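Local coordinates for hypothetical protein yxiM (Bacillus subtilis, PDB 2O14), which is an uncharacterised member of the GDSL lipolytic enzyme family and probably acts as an esterase, at residues Gly43-Val55 / Val67-Asn81. Numbering follows the deposited sequence.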
ATOM      1  N   GLY A  43     -23.635  -0.184  19.328  1.00 24.11           N
ATOM      2  CA  GLY A  43     -22.217  -0.432  19.124  1.00 21.47           C
ATOM      3  C   GLY A  43     -21.643  -0.073  17.764  1.00 20.49           C
ATOM      4  O   GLY A  43     -20.479  -0.366  17.489  1.00 21.87           O
ATOM      5  N   TYR A  44     -22.431   0.568  16.908  1.00 17.86           N
ATOM      6  CA  TYR A  44     -21.936   0.936  15.583  1.00 16.04           C
ATOM      7  C   TYR A  44     -22.812   2.003  14.932  1.00 16.04           C
ATOM      8  O   TYR A  44     -23.922   2.283  15.396  1.00 13.93           O
ATOM      9  CB  TYR A  44     -21.906  -0.294  14.676  1.00 21.93           C
ATOM     10  CG  TYR A  44     -23.282  -0.864  14.420  1.00 23.27           C
ATOM     11  CD1 TYR A  44     -23.827  -1.834  15.258  1.00 26.35           C
ATOM     12  CD2 TYR A  44     -24.060  -0.395  13.366  1.00 24.83           C
ATOM     13  CE1 TYR A  44     -25.123  -2.324  15.051  1.00 28.06           C
ATOM     14  CE2 TYR A  44     -25.354  -0.872  13.152  1.00 27.11           C
ATOM     15  CZ  TYR A  44     -25.878  -1.832  13.997  1.00 27.96           C
ATOM     16  OH  TYR A  44     -27.168  -2.268  13.801  1.00 31.29           O
ATOM     17  N   GLY A  45     -22.321   2.572  13.835  1.00 16.21           N
ATOM     18  CA  GLY A  45     -23.077   3.592  13.132  1.00 15.80           C
ATOM     19  C   GLY A  45     -22.189   4.724  12.658  1.00 17.48           C
ATOM     20  O   GLY A  45     -21.020   4.804  13.033  1.00 18.56           O
ATOM     21  N   PHE A  46     -22.744   5.611  11.841  1.00 14.68           N
ATOM     22  CA  PHE A  46     -21.982   6.731  11.318  1.00 16.56           C
ATOM     23  C   PHE A  46     -21.950   7.934  12.252  1.00 16.23           C
ATOM     24  O   PHE A  46     -22.970   8.343  12.806  1.00 16.52           O
ATOM     25  CB  PHE A  46     -22.537   7.121   9.953  1.00 15.82           C
ATOM     26  CG  PHE A  46     -22.337   6.065   8.914  1.00 15.66           C
ATOM     27  CD1 PHE A  46     -21.080   5.848   8.359  1.00 15.17           C
ATOM     28  CD2 PHE A  46     -23.400   5.265   8.505  1.00 16.59           C
ATOM     29  CE1 PHE A  46     -20.887   4.847   7.409  1.00 14.70           C
ATOM     30  CE2 PHE A  46     -23.216   4.261   7.556  1.00 15.98           C
ATOM     31  CZ  PHE A  46     -21.957   4.054   7.008  1.00 14.35           C
ATOM     32  N   GLN A  47     -20.758   8.496  12.415  1.00 17.30           N
ATOM     33  CA  GLN A  47     -20.544   9.640  13.292  1.00 17.49           C
ATOM     34  C   GLN A  47     -21.244  10.892  12.784  1.00 16.61           C
ATOM     35  O   GLN A  47     -21.796  11.658  13.569  1.00 16.71           O
ATOM     36  CB  GLN A  47     -19.042   9.902  13.439  1.00 28.67           C
ATOM     37  CG  GLN A  47     -18.696  10.976  14.461  1.00 34.09           C
ATOM     38  CD  GLN A  47     -19.294  10.683  15.831  1.00 38.66           C
ATOM     39  OE1 GLN A  47     -19.079   9.611  16.398  1.00 43.24           O
ATOM     40  NE2 GLN A  47     -20.050  11.638  16.368  1.00 41.46           N
ATOM     41  N   THR A  48     -21.195  11.099  11.470  1.00 16.96           N
ATOM     42  CA  THR A  48     -21.828  12.247  10.833  1.00 16.29           C
ATOM     43  C   THR A  48     -22.635  11.753   9.630  1.00 15.51           C
ATOM     44  O   THR A  48     -22.195  11.860   8.484  1.00 15.24           O
ATOM     45  CB  THR A  48     -20.773  13.294  10.369  1.00 17.25           C
ATOM     46  OG1 THR A  48     -19.895  12.711   9.393  1.00 17.77           O
ATOM     47  CG2 THR A  48     -19.944  13.773  11.567  1.00 17.68           C
ATOM     48  N   PRO A  49     -23.836  11.202   9.884  1.00 17.18           N
ATOM     49  CA  PRO A  49     -24.729  10.679   8.838  1.00 18.17           C
ATOM     50  C   PRO A  49     -25.071  11.691   7.738  1.00 18.27           C
ATOM     51  O   PRO A  49     -25.361  11.306   6.611  1.00 18.43           O
ATOM     52  CB  PRO A  49     -25.980  10.263   9.615  1.00 20.08           C
ATOM     53  CG  PRO A  49     -25.490  10.013  11.001  1.00 20.87           C
ATOM     54  CD  PRO A  49     -24.458  11.083  11.217  1.00 19.41           C
ATOM     55  N   GLU A  50     -25.044  12.983   8.062  1.00 16.57           N
ATOM     56  CA  GLU A  50     -25.375  14.016   7.074  1.00 17.47           C
ATOM     57  C   GLU A  50     -24.458  13.976   5.854  1.00 18.06           C
ATOM     58  O   GLU A  50     -24.827  14.453   4.783  1.00 18.99           O
ATOM     59  CB  GLU A  50     -25.305  15.418   7.698  1.00 23.26           C
ATOM     60  CG  GLU A  50     -23.911  15.819   8.169  1.00 26.14           C
ATOM     61  CD  GLU A  50     -23.679  15.531   9.646  1.00 29.01           C
ATOM     62  OE1 GLU A  50     -24.221  14.526  10.161  1.00 26.25           O
ATOM     63  OE2 GLU A  50     -22.940  16.310  10.288  1.00 31.66           O
ATOM     64  N   ASN A  51     -23.266  13.410   6.009  1.00 17.39           N
ATOM     65  CA  ASN A  51     -22.322  13.335   4.898  1.00 17.02           C
ATOM     66  C   ASN A  51     -22.187  11.932   4.322  1.00 16.97           C
ATOM     67  O   ASN A  51     -21.199  11.616   3.657  1.00 15.98           O
ATOM     68  CB  ASN A  51     -20.949  13.859   5.342  1.00 18.78           C
ATOM     69  CG  ASN A  51     -20.916  15.377   5.457  1.00 21.42           C
ATOM     70  OD1 ASN A  51     -20.147  15.939   6.239  1.00 25.04           O
ATOM     71  ND2 ASN A  51     -21.745  16.045   4.672  1.00 19.19           N
HETATM   72  N   MSE A  52     -23.181  11.090   4.584  1.00 15.37           N
HETATM   73  CA  MSE A  52     -23.194   9.721   4.078  1.00 16.67           C
HETATM   74  C   MSE A  52     -24.412   9.592   3.173  1.00 16.74           C
HETATM   75  O   MSE A  52     -25.429  10.254   3.395  1.00 15.29           O
HETATM   76  CB  MSE A  52     -23.315   8.717   5.226  1.00 18.86           C
HETATM   77  CG  MSE A  52     -22.192   8.754   6.247  1.00 22.14           C
HETATM   78 SE   MSE A  52     -20.423   8.322   5.564  1.00 32.47          SE
HETATM   79  CE  MSE A  52     -20.874   6.712   4.596  1.00 21.31           C
ATOM     80  N   ARG A  53     -24.317   8.740   2.159  1.00 18.21           N
ATOM     81  CA  ARG A  53     -25.426   8.545   1.232  1.00 19.43           C
ATOM     82  C   ARG A  53     -25.519   7.091   0.769  1.00 18.65           C
ATOM     83  O   ARG A  53     -24.502   6.453   0.523  1.00 17.63           O
ATOM     84  CB  ARG A  53     -25.242   9.462   0.024  1.00 33.89           C
ATOM     85  CG  ARG A  53     -26.252   9.264  -1.096  1.00 41.38           C
ATOM     86  CD  ARG A  53     -25.986  10.255  -2.217  1.00 47.59           C
ATOM     87  NE  ARG A  53     -26.102  11.633  -1.743  1.00 52.72           N
ATOM     88  CZ  ARG A  53     -25.572  12.687  -2.357  1.00 55.39           C
ATOM     89  NH1 ARG A  53     -25.735  13.903  -1.851  1.00 56.37           N
ATOM     90  NH2 ARG A  53     -24.867  12.524  -3.471  1.00 55.13           N
ATOM     91  N   ASP A  54     -26.736   6.565   0.667  1.00 19.48           N
ATOM     92  CA  ASP A  54     -26.930   5.190   0.209  1.00 18.76           C
ATOM     93  C   ASP A  54     -26.846   5.174  -1.311  1.00 18.71           C
ATOM     94  O   ASP A  54     -27.467   5.999  -1.972  1.00 17.23           O
ATOM     95  CB  ASP A  54     -28.303   4.659   0.625  1.00 22.77           C
ATOM     96  CG  ASP A  54     -28.428   4.471   2.115  1.00 24.21           C
ATOM     97  OD1 ASP A  54     -27.477   3.931   2.716  1.00 23.02           O
ATOM     98  OD2 ASP A  54     -29.483   4.842   2.678  1.00 24.34           O
ATOM     99  N   VAL A  55     -26.081   4.243  -1.869  1.00 21.01           N
ATOM    100  CA  VAL A  55     -25.967   4.168  -3.320  1.00 22.22           C
ATOM    101  C   VAL A  55     -25.938   2.725  -3.792  1.00 22.00           C
ATOM    102  O   VAL A  55     -25.550   1.814  -3.054  1.00 21.67           O
ATOM    103  CB  VAL A  55     -24.686   4.881  -3.844  1.00 20.66           C
ATOM    104  CG1 VAL A  55     -24.725   6.368  -3.486  1.00 21.14           C
ATOM    105  CG2 VAL A  55     -23.446   4.223  -3.264  1.00 19.22           C
ATOM    106  N   VAL A  67     -22.635   2.547   0.716  1.00 16.29           N
ATOM    107  CA  VAL A  67     -22.807   3.890   1.253  1.00 16.71           C
ATOM    108  C   VAL A  67     -21.664   4.676   0.635  1.00 17.84           C
ATOM    109  O   VAL A  67     -20.592   4.118   0.375  1.00 18.02           O
ATOM    110  CB  VAL A  67     -22.657   3.953   2.795  1.00 15.82           C
ATOM    111  CG1 VAL A  67     -23.914   3.412   3.472  1.00 16.79           C
ATOM    112  CG2 VAL A  67     -21.432   3.171   3.227  1.00 11.78           C
ATOM    113  N   GLU A  68     -21.893   5.955   0.376  1.00 14.96           N
ATOM    114  CA  GLU A  68     -20.858   6.803  -0.198  1.00 15.99           C
ATOM    115  C   GLU A  68     -20.430   7.873   0.802  1.00 15.44           C
ATOM    116  O   GLU A  68     -21.270   8.526   1.422  1.00 15.57           O
ATOM    117  CB  GLU A  68     -21.365   7.484  -1.464  1.00 17.12           C
ATOM    118  CG  GLU A  68     -20.311   8.323  -2.143  1.00 19.04           C
ATOM    119  CD  GLU A  68     -20.802   8.946  -3.424  1.00 23.78           C
ATOM    120  OE1 GLU A  68     -21.876   8.534  -3.914  1.00 23.71           O
ATOM    121  OE2 GLU A  68     -20.104   9.842  -3.944  1.00 24.32           O
ATOM    122  N   PHE A  69     -19.127   8.035   0.972  1.00 17.54           N
ATOM    123  CA  PHE A  69     -18.617   9.051   1.883  1.00 17.68           C
ATOM    124  C   PHE A  69     -18.527  10.355   1.096  1.00 18.17           C
ATOM    125  O   PHE A  69     -17.700  10.486   0.190  1.00 17.95           O
ATOM    126  CB  PHE A  69     -17.244   8.642   2.404  1.00 15.13           C
ATOM    127  CG  PHE A  69     -17.276   7.448   3.319  1.00 15.32           C
ATOM    128  CD1 PHE A  69     -17.200   7.609   4.698  1.00 14.20           C
ATOM    129  CD2 PHE A  69     -17.390   6.159   2.801  1.00 14.15           C
ATOM    130  CE1 PHE A  69     -17.233   6.501   5.552  1.00 12.77           C
ATOM    131  CE2 PHE A  69     -17.423   5.045   3.646  1.00 11.92           C
ATOM    132  CZ  PHE A  69     -17.344   5.219   5.020  1.00 11.48           C
ATOM    133  N   LEU A  70     -19.394  11.304   1.442  1.00 16.11           N
ATOM    134  CA  LEU A  70     -19.441  12.603   0.777  1.00 19.70           C
ATOM    135  C   LEU A  70     -18.361  13.546   1.308  1.00 20.46           C
ATOM    136  O   LEU A  70     -17.916  14.459   0.615  1.00 21.59           O
ATOM    137  CB  LEU A  70     -20.827  13.224   0.955  1.00 19.60           C
ATOM    138  CG  LEU A  70     -21.971  12.375   0.398  1.00 21.65           C
ATOM    139  CD1 LEU A  70     -23.298  13.096   0.607  1.00 22.20           C
ATOM    140  CD2 LEU A  70     -21.737  12.107  -1.077  1.00 21.41           C
ATOM    141  N   ALA A  71     -17.963  13.326   2.552  1.00 21.71           N
ATOM    142  CA  ALA A  71     -16.902  14.097   3.175  1.00 18.81           C
ATOM    143  C   ALA A  71     -15.830  13.042   3.404  1.00 19.15           C
ATOM    144  O   ALA A  71     -16.146  11.911   3.775  1.00 20.22           O
ATOM    145  CB  ALA A  71     -17.376  14.682   4.493  1.00 18.51           C
ATOM    146  N   TYR A  72     -14.570  13.381   3.157  1.00 17.27           N
ATOM    147  CA  TYR A  72     -13.498  12.414   3.348  1.00 17.47           C
ATOM    148  C   TYR A  72     -12.197  13.061   3.809  1.00 16.41           C
ATOM    149  O   TYR A  72     -12.182  14.224   4.205  1.00 16.61           O
ATOM    150  CB  TYR A  72     -13.270  11.617   2.057  1.00 23.66           C
ATOM    151  CG  TYR A  72     -13.154  12.490   0.838  1.00 26.11           C
ATOM    152  CD1 TYR A  72     -14.289  12.912   0.150  1.00 27.16           C
ATOM    153  CD2 TYR A  72     -11.915  12.950   0.412  1.00 27.51           C
ATOM    154  CE1 TYR A  72     -14.187  13.777  -0.932  1.00 29.84           C
ATOM    155  CE2 TYR A  72     -11.802  13.814  -0.662  1.00 31.11           C
ATOM    156  CZ  TYR A  72     -12.938  14.225  -1.327  1.00 32.05           C
ATOM    157  OH  TYR A  72     -12.817  15.107  -2.370  1.00 37.26           O
ATOM    158  N   GLY A  73     -11.109  12.298   3.739  1.00 19.51           N
ATOM    159  CA  GLY A  73      -9.811  12.774   4.195  1.00 19.03           C
ATOM    160  C   GLY A  73      -9.480  11.979   5.451  1.00 18.94           C
ATOM    161  O   GLY A  73     -10.376  11.693   6.248  1.00 17.78           O
ATOM    162  N   THR A  74      -8.213  11.626   5.644  1.00 15.46           N
ATOM    163  CA  THR A  74      -7.813  10.821   6.799  1.00 16.20           C
ATOM    164  C   THR A  74      -8.211  11.360   8.174  1.00 16.72           C
ATOM    165  O   THR A  74      -8.326  10.596   9.129  1.00 17.24           O
ATOM    166  CB  THR A  74      -6.284  10.557   6.794  1.00 20.65           C
ATOM    167  OG1 THR A  74      -5.574  11.789   6.974  1.00 21.14           O
ATOM    168  CG2 THR A  74      -5.860   9.916   5.467  1.00 15.51           C
ATOM    169  N   LYS A  75      -8.420  12.668   8.283  1.00 18.22           N
ATOM    170  CA  LYS A  75      -8.804  13.269   9.561  1.00 20.09           C
ATOM    171  C   LYS A  75     -10.293  13.585   9.629  1.00 18.09           C
ATOM    172  O   LYS A  75     -10.777  14.132  10.616  1.00 17.89           O
ATOM    173  CB  LYS A  75      -8.004  14.552   9.800  1.00 23.83           C
ATOM    174  CG  LYS A  75      -6.770  14.366  10.671  1.00 27.24           C
ATOM    175  CD  LYS A  75      -5.855  13.273  10.157  1.00 26.33           C
ATOM    176  CE  LYS A  75      -4.643  13.136  11.058  1.00 25.25           C
ATOM    177  NZ  LYS A  75      -3.698  12.112  10.581  1.00 24.07           N
ATOM    178  N   SER A  76     -11.024  13.235   8.582  1.00 16.80           N
ATOM    179  CA  SER A  76     -12.455  13.508   8.560  1.00 17.45           C
ATOM    180  C   SER A  76     -13.193  12.784   9.684  1.00 16.85           C
ATOM    181  O   SER A  76     -12.817  11.680  10.081  1.00 16.34           O
ATOM    182  CB  SER A  76     -13.044  13.092   7.213  1.00 14.13           C
ATOM    183  OG  SER A  76     -14.432  13.355   7.177  1.00 15.21           O
ATOM    184  N   ASN A  77     -14.237  13.420  10.197  1.00 16.73           N
ATOM    185  CA  ASN A  77     -15.047  12.834  11.254  1.00 19.00           C
ATOM    186  C   ASN A  77     -16.161  12.021  10.623  1.00 17.96           C
ATOM    187  O   ASN A  77     -16.940  11.378  11.327  1.00 17.60           O
ATOM    188  CB  ASN A  77     -15.656  13.926  12.140  1.00 38.93           C
ATOM    189  CG  ASN A  77     -14.679  14.443  13.173  1.00 44.44           C
ATOM    190  OD1 ASN A  77     -14.787  15.578  13.635  1.00 46.71           O
ATOM    191  ND2 ASN A  77     -13.719  13.600  13.554  1.00 46.14           N
ATOM    192  N   ASN A  78     -16.232  12.064   9.292  1.00 16.84           N
ATOM    193  CA  ASN A  78     -17.247  11.328   8.548  1.00 16.69           C
ATOM    194  C   ASN A  78     -16.881   9.844   8.495  1.00 15.71           C
ATOM    195  O   ASN A  78     -16.649   9.292   7.418  1.00 16.26           O
ATOM    196  CB  ASN A  78     -17.354  11.865   7.116  1.00 15.83           C
ATOM    197  CG  ASN A  78     -18.580  11.332   6.385  1.00 18.19           C
ATOM    198  OD1 ASN A  78     -18.583  11.201   5.158  1.00 20.20           O
ATOM    199  ND2 ASN A  78     -19.633  11.040   7.136  1.00 13.04           N
ATOM    200  N   THR A  79     -16.836   9.194   9.650  1.00 13.02           N
ATOM    201  CA  THR A  79     -16.478   7.776   9.691  1.00 12.68           C
ATOM    202  C   THR A  79     -17.608   6.845  10.102  1.00 12.42           C
ATOM    203  O   THR A  79     -18.666   7.272  10.558  1.00  9.07           O
ATOM    204  CB  THR A  79     -15.344   7.518  10.699  1.00 17.26           C
ATOM    205  OG1 THR A  79     -15.730   8.036  11.983  1.00 15.82           O
ATOM    206  CG2 THR A  79     -14.045   8.173  10.239  1.00 20.00           C
ATOM    207  N   PHE A  80     -17.360   5.556   9.912  1.00 15.54           N
ATOM    208  CA  PHE A  80     -18.276   4.520  10.347  1.00 16.94           C
ATOM    209  C   PHE A  80     -17.570   4.077  11.622  1.00 14.93           C
ATOM    210  O   PHE A  80     -16.385   3.742  11.575  1.00 15.84           O
ATOM    211  CB  PHE A  80     -18.303   3.351   9.364  1.00 18.16           C
ATOM    212  CG  PHE A  80     -18.909   2.096   9.935  1.00 17.99           C
ATOM    213  CD1 PHE A  80     -20.273   2.030  10.212  1.00 19.19           C
ATOM    214  CD2 PHE A  80     -18.113   0.989  10.211  1.00 18.86           C
ATOM    215  CE1 PHE A  80     -20.833   0.877  10.757  1.00 17.60           C
ATOM    216  CE2 PHE A  80     -18.660  -0.168  10.756  1.00 19.45           C
ATOM    217  CZ  PHE A  80     -20.023  -0.224  11.029  1.00 20.91           C
ATOM    218  N   ASN A  81     -18.267   4.088  12.750  1.00 13.60           N
ATOM    219  CA  ASN A  81     -17.649   3.675  14.006  1.00 14.95           C
ATOM    220  C   ASN A  81     -18.209   2.346  14.467  1.00 16.61           C
ATOM    221  O   ASN A  81     -19.371   2.025  14.208  1.00 15.20           O
ATOM    222  CB  ASN A  81     -17.908   4.692  15.119  1.00 23.88           C
ATOM    223  CG  ASN A  81     -17.641   6.110  14.691  1.00 24.21           C
ATOM    224  OD1 ASN A  81     -16.805   6.364  13.826  1.00 27.22           O
ATOM    225  ND2 ASN A  81     -18.342   7.054  15.311  1.00 27.70           N
TER
HETATM  226  O   HOH W   1     -20.250   9.411   9.235  1.00 16.32           O
HETATM  227  O   HOH W   2     -24.109  10.201  -4.685  1.00 41.78           O
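Met52, a selenomethionine, lays its CE methyl over the centre of the Phe69 ring, 3.6 Å from the centroid and almost on the ring normal. This is a CH-pi contact. SE approaches the same ring obliquely, a Met-aromatic contact. Bends at chi2 and chi3 (-63° and -48°) fold the Met52 chain onto the ring, and CE also lies 3.7 Å from Val67 CB. Met52 CG packs on one face of the Phe46 ring. The opposite face receives the edge of Phe80, with ring planes at 61°. Phe69 also packs on Leu135 and Leu147, so an alanine here would probably open a gap in this core and leave the Met52 methyl without its aromatic seat.

Gly45 with Asn81 and Arg53 with Glu68 are antiparallel hydrogen-bonded pairs, each bonded both ways, with Glu68 N to Arg53 O at 2.7 Å. Gln47 N to Thr79 O and Leu70 N to Asn51 O continue the pairing just beyond them.

Asn81 ND2 gives a weak bond to Gln47 OE1 (2.9 Å). Leu70 CD1 covers one face of the Arg53 guanidinium, and a water links Arg53 NH2 to Glu68 OE1.

Strands 44-46 and 80-83 belong to one sheet, 52-56 and 65-69 to another. Side chains of both sheets, among them Phe46, Phe80, Met52, Val67 and Phe69, pack together in the apolar core between them, as in a beta-sandwich, consistent with the galactose-binding-like domain.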